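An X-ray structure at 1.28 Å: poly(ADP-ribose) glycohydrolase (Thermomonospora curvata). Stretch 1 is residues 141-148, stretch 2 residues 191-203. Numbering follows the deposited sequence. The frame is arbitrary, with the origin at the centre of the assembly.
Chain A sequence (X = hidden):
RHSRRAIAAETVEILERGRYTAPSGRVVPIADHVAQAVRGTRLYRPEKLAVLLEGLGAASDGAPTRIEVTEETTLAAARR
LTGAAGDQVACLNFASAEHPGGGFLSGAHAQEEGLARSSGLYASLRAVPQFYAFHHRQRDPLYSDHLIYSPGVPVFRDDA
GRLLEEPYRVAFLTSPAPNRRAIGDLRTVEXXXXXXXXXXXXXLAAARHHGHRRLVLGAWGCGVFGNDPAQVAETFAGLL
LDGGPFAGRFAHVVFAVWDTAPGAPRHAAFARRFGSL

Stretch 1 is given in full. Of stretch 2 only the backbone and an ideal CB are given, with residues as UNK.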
# COMPACT_ATOMS: atom_id res chain seq x y z
N PRO A 141 9.35 -9.18 -14.71
CA PRO A 141 8.11 -8.54 -14.28
C PRO A 141 7.30 -9.31 -13.23
O PRO A 141 6.31 -8.76 -12.72
CB PRO A 141 7.32 -8.37 -15.57
CG PRO A 141 7.86 -9.45 -16.49
CD PRO A 141 9.32 -9.52 -16.15
N LEU A 142 7.73 -10.51 -12.86
CA LEU A 142 7.14 -11.15 -11.69
C LEU A 142 7.61 -10.45 -10.44
O LEU A 142 6.98 -10.60 -9.39
CB LEU A 142 7.50 -12.63 -11.61
CG LEU A 142 6.75 -13.58 -12.56
CD1 LEU A 142 7.41 -14.95 -12.55
CD2 LEU A 142 5.29 -13.71 -12.17
N TYR A 143 8.71 -9.70 -10.52
CA TYR A 143 9.32 -9.02 -9.37
C TYR A 143 9.67 -10.04 -8.30
O TYR A 143 10.13 -11.15 -8.63
CB TYR A 143 8.46 -7.85 -8.86
CG TYR A 143 8.08 -6.89 -9.95
CD1 TYR A 143 9.01 -6.38 -10.84
CD2 TYR A 143 6.77 -6.46 -10.07
CE1 TYR A 143 8.64 -5.48 -11.81
CE2 TYR A 143 6.40 -5.56 -11.04
CZ TYR A 143 7.31 -5.08 -11.90
OH TYR A 143 6.92 -4.17 -12.84
N SER A 144 9.52 -9.72 -7.02
CA SER A 144 9.94 -10.63 -5.97
C SER A 144 9.07 -10.35 -4.74
O SER A 144 8.35 -9.37 -4.68
CB SER A 144 11.41 -10.39 -5.59
OG SER A 144 11.55 -9.18 -4.85
N ASP A 145 9.24 -11.19 -3.73
CA ASP A 145 8.54 -11.09 -2.46
C ASP A 145 9.23 -10.13 -1.48
O ASP A 145 8.81 -10.06 -0.33
CB ASP A 145 8.40 -12.46 -1.78
CG ASP A 145 7.52 -13.42 -2.51
OD1 ASP A 145 6.68 -13.02 -3.33
OD2 ASP A 145 7.66 -14.63 -2.21
N HIS A 146 10.24 -9.37 -1.89
CA HIS A 146 10.78 -8.33 -0.99
C HIS A 146 9.65 -7.38 -0.57
O HIS A 146 8.81 -7.02 -1.39
CB HIS A 146 11.86 -7.47 -1.66
CG HIS A 146 13.16 -8.17 -1.93
ND1 HIS A 146 14.29 -8.04 -1.14
CD2 HIS A 146 13.51 -8.99 -2.94
CE1 HIS A 146 15.28 -8.76 -1.66
NE2 HIS A 146 14.82 -9.35 -2.74
N LEU A 147 9.69 -6.93 0.68
CA LEU A 147 8.68 -6.04 1.22
C LEU A 147 9.36 -4.97 2.04
O LEU A 147 10.28 -5.23 2.80
CB LEU A 147 7.67 -6.86 2.09
CG LEU A 147 6.53 -6.10 2.77
CD1 LEU A 147 5.33 -7.06 2.88
CD2 LEU A 147 6.97 -5.69 4.11
N ILE A 148 8.90 -3.74 1.90
CA ILE A 148 9.33 -2.67 2.79
C ILE A 148 8.21 -2.39 3.78
O ILE A 148 7.05 -2.15 3.40
CB ILE A 148 9.67 -1.39 2.03
CG1 ILE A 148 10.84 -1.60 1.04
CG2 ILE A 148 10.04 -0.28 2.99
CD1 ILE A 148 11.02 -0.48 0.04
N UNK A 191 0.38 -20.13 -12.48
CA UNK A 191 1.68 -19.60 -12.08
C UNK A 191 1.50 -18.23 -11.44
O UNK A 191 2.08 -17.95 -10.37
CB UNK A 191 2.63 -19.51 -13.28
N UNK A 192 0.70 -17.36 -12.06
CA UNK A 192 0.47 -16.03 -11.51
C UNK A 192 -0.26 -16.20 -10.18
O UNK A 192 0.06 -15.50 -9.22
CB UNK A 192 -0.33 -15.15 -12.48
N UNK A 193 -1.22 -17.12 -10.09
CA UNK A 193 -1.94 -17.32 -8.86
C UNK A 193 -1.02 -17.75 -7.72
O UNK A 193 -1.18 -17.30 -6.58
CB UNK A 193 -3.04 -18.36 -9.07
N UNK A 194 -0.08 -18.62 -8.00
CA UNK A 194 0.87 -19.07 -6.99
C UNK A 194 1.75 -17.91 -6.51
O UNK A 194 2.00 -17.77 -5.30
CB UNK A 194 1.74 -20.20 -7.55
N UNK A 195 2.21 -17.07 -7.44
CA UNK A 195 3.01 -15.92 -7.08
C UNK A 195 2.18 -14.96 -6.20
O UNK A 195 2.63 -14.49 -5.15
CB UNK A 195 3.52 -15.21 -8.34
N UNK A 196 0.94 -14.70 -6.59
CA UNK A 196 0.07 -13.80 -5.83
C UNK A 196 -0.20 -14.34 -4.44
O UNK A 196 -0.14 -13.59 -3.47
CB UNK A 196 -1.25 -13.58 -6.57
N UNK A 197 -0.48 -15.62 -4.31
CA UNK A 197 -0.77 -16.21 -3.03
C UNK A 197 0.44 -16.16 -2.10
O UNK A 197 0.31 -15.79 -0.93
CB UNK A 197 -1.24 -17.65 -3.22
N UNK A 198 1.61 -16.55 -2.61
CA UNK A 198 2.80 -16.51 -1.78
C UNK A 198 3.13 -15.13 -1.27
O UNK A 198 3.52 -14.92 -0.11
CB UNK A 198 4.00 -17.06 -2.56
N UNK A 199 3.00 -14.15 -2.15
CA UNK A 199 3.34 -12.78 -1.83
C UNK A 199 2.33 -12.15 -0.90
O UNK A 199 2.71 -11.52 0.07
CB UNK A 199 3.46 -11.95 -3.11
N UNK A 200 1.06 -12.32 -1.19
CA UNK A 200 0.02 -11.83 -0.28
C UNK A 200 0.12 -12.47 1.10
O UNK A 200 -0.08 -11.79 2.12
CB UNK A 200 -1.37 -12.10 -0.87
N UNK A 201 0.48 -13.74 1.16
CA UNK A 201 0.63 -14.36 2.46
C UNK A 201 1.74 -13.67 3.25
O UNK A 201 1.65 -13.50 4.47
CB UNK A 201 0.92 -15.85 2.31
N UNK A 202 2.82 -13.31 2.56
CA UNK A 202 3.94 -12.62 3.19
C UNK A 202 3.60 -11.20 3.63
O UNK A 202 4.04 -10.73 4.70
CB UNK A 202 5.13 -12.58 2.23
N UNK A 203 2.81 -10.50 2.84
CA UNK A 203 2.30 -9.20 3.26
C UNK A 203 1.50 -9.33 4.57
O UNK A 203 1.71 -8.54 5.52
CB UNK A 203 1.43 -8.59 2.16

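Stretch 2 is helical throughout, with phi between -58° and -72° and psi between -36° and -48°, so the backbone polar groups largely serve one another and the contact falls mainly to the side chains. Stretch 1 offers three things along the helix: the apolar end of Leu-142, a polar patch made of the Leu-142 carbonyl and the Asp-145 carboxylate, and the apolar end of Leu-147.

Position 191 points sideways with nothing of stretch 1 near its CB, so almost any helix-tolerant residue would serve; it is Glu-191, whose carboxylate is bonded elsewhere in the structure.

At position 192 the CB also points sideways, and the ideal CB lies 5.8 Å from Leu-142 CD2, yet that methyl extends toward this turn. A long apolar chain could reach it, where a short one would stop shy. The residue is Ile-192, and its m, m rotamer brings CD1 to 3.9 Å from Leu-142 CD2.

Positions 193 and 194 are out of reach and place no demand that stretch 1 reveals; they hold Gly-193 and Arg-194.

Position 195 points toward stretch 1, its ideal CB 4.5 Å from Leu-142 CD2. With the gap already so small, a compact apolar residue such as alanine, valine or isoleucine fits best. Val-195 places CG2 4.0 Å from Leu-142 CD2, so the same Leu-142 methyl touches two positions about one turn apart, 192 and 195. The backbone contributes as well: water 1 donates to both Val-195 O (2.9 Å) and Asp-145 OD1 (2.8 Å).

Position 196 points away and 197 is out of reach; they are Leu-196 and Arg-197. At 198 an ideal CB would lie 4.4 Å from Asp-145 OD2, with room for it, so a small residue is permitted and glycine is not required. The residue is Gly-198.

Position 199 is the crux. The CA atoms of 199 and Asp-145 are 5.5 Å apart, and the ideal CB is 3.4 Å from Asp-145 OD1. The carboxylate and the Leu-142 carbonyl both call for donors; lysine could answer one, but an arginine can spread several donors between them. Arg-199 does so. Its NE gives Asp-145 OD1 a nearly straight hydrogen bond of 2.8 Å within a salt bridge, while NH1 and NH2 each reach Leu-142 O at 2.9 Å. These acceptors lie at the guanidinium edge; Ser-144 O lies over one face, at 3.2 Å from Arg-199 CZ. Water 2 accepts from Arg-199 NH1 at 2.9 Å.

Positions 200 and 201 turn away or lie out of reach, and alanine fills both, as Ala-200 and Ala-201.

Position 202 points toward stretch 1, but its ideal CB is 5.1 Å from Asp-145 O, leaving space for a long chain. The remaining carboxylate oxygen favours a cation. Lys-202, extended after its m chi1, brings NZ to 2.8 Å from Asp-145 OD2 in a second salt bridge.

At position 203 the ideal CB is 4.3 Å from Leu-147 CD1, suiting a modest apolar group. Val-203 meets it, CG2 lying 3.9 Å from Leu-147 CD1.

Stretch 2, residues 191-203: EIGRVLRGRAAKV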
# COMPACT_ATOMS: atom_id res chain seq x y z
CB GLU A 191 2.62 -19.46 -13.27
CG GLU A 191 3.36 -20.72 -13.68
CD GLU A 191 4.27 -20.49 -14.88
OE1 GLU A 191 3.77 -20.18 -15.97
OE2 GLU A 191 5.51 -20.58 -14.72
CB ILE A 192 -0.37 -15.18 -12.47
CG1 ILE A 192 0.43 -14.91 -13.74
CG2 ILE A 192 -0.79 -13.86 -11.84
CD1 ILE A 192 1.62 -14.07 -13.50
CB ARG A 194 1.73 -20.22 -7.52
CG ARG A 194 0.97 -21.52 -7.72
CD ARG A 194 1.92 -22.65 -8.13
NE ARG A 194 1.28 -23.66 -8.98
CZ ARG A 194 1.37 -23.70 -10.31
NH1 ARG A 194 2.08 -22.79 -10.97
NH2 ARG A 194 0.76 -24.66 -10.99
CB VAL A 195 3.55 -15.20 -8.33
CG1 VAL A 195 4.19 -13.89 -7.94
CG2 VAL A 195 4.56 -16.08 -9.03
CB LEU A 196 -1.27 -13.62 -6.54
CG LEU A 196 -1.24 -12.69 -7.75
CD1 LEU A 196 -2.53 -12.88 -8.54
CD2 LEU A 196 -1.10 -11.24 -7.37
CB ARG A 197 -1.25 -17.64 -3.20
CG ARG A 197 -1.65 -18.22 -1.86
CD ARG A 197 -2.32 -19.56 -1.99
NE ARG A 197 -2.84 -20.02 -0.70
CZ ARG A 197 -2.13 -20.70 0.19
NH1 ARG A 197 -0.86 -21.02 -0.07
NH2 ARG A 197 -2.69 -21.08 1.33
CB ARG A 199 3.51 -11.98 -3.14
CG ARG A 199 4.20 -10.64 -2.99
CD ARG A 199 4.64 -10.08 -4.32
NE ARG A 199 5.61 -10.98 -4.97
CZ ARG A 199 5.99 -10.87 -6.22
NH1 ARG A 199 6.82 -11.78 -6.71
NH2 ARG A 199 5.51 -9.94 -7.01
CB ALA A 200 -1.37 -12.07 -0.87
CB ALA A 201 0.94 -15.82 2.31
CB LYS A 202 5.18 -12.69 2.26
CG LYS A 202 5.73 -14.06 2.14
CD LYS A 202 6.86 -14.17 1.14
CE LYS A 202 7.47 -15.56 1.18
NZ LYS A 202 8.62 -15.69 0.24
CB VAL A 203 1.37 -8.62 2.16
CG1 VAL A 203 0.60 -7.42 2.68
CG2 VAL A 203 2.19 -8.22 0.93
O HOH W 1 5.33 -15.19 -4.51
O HOH W 2 7.99 -14.38 -6.06
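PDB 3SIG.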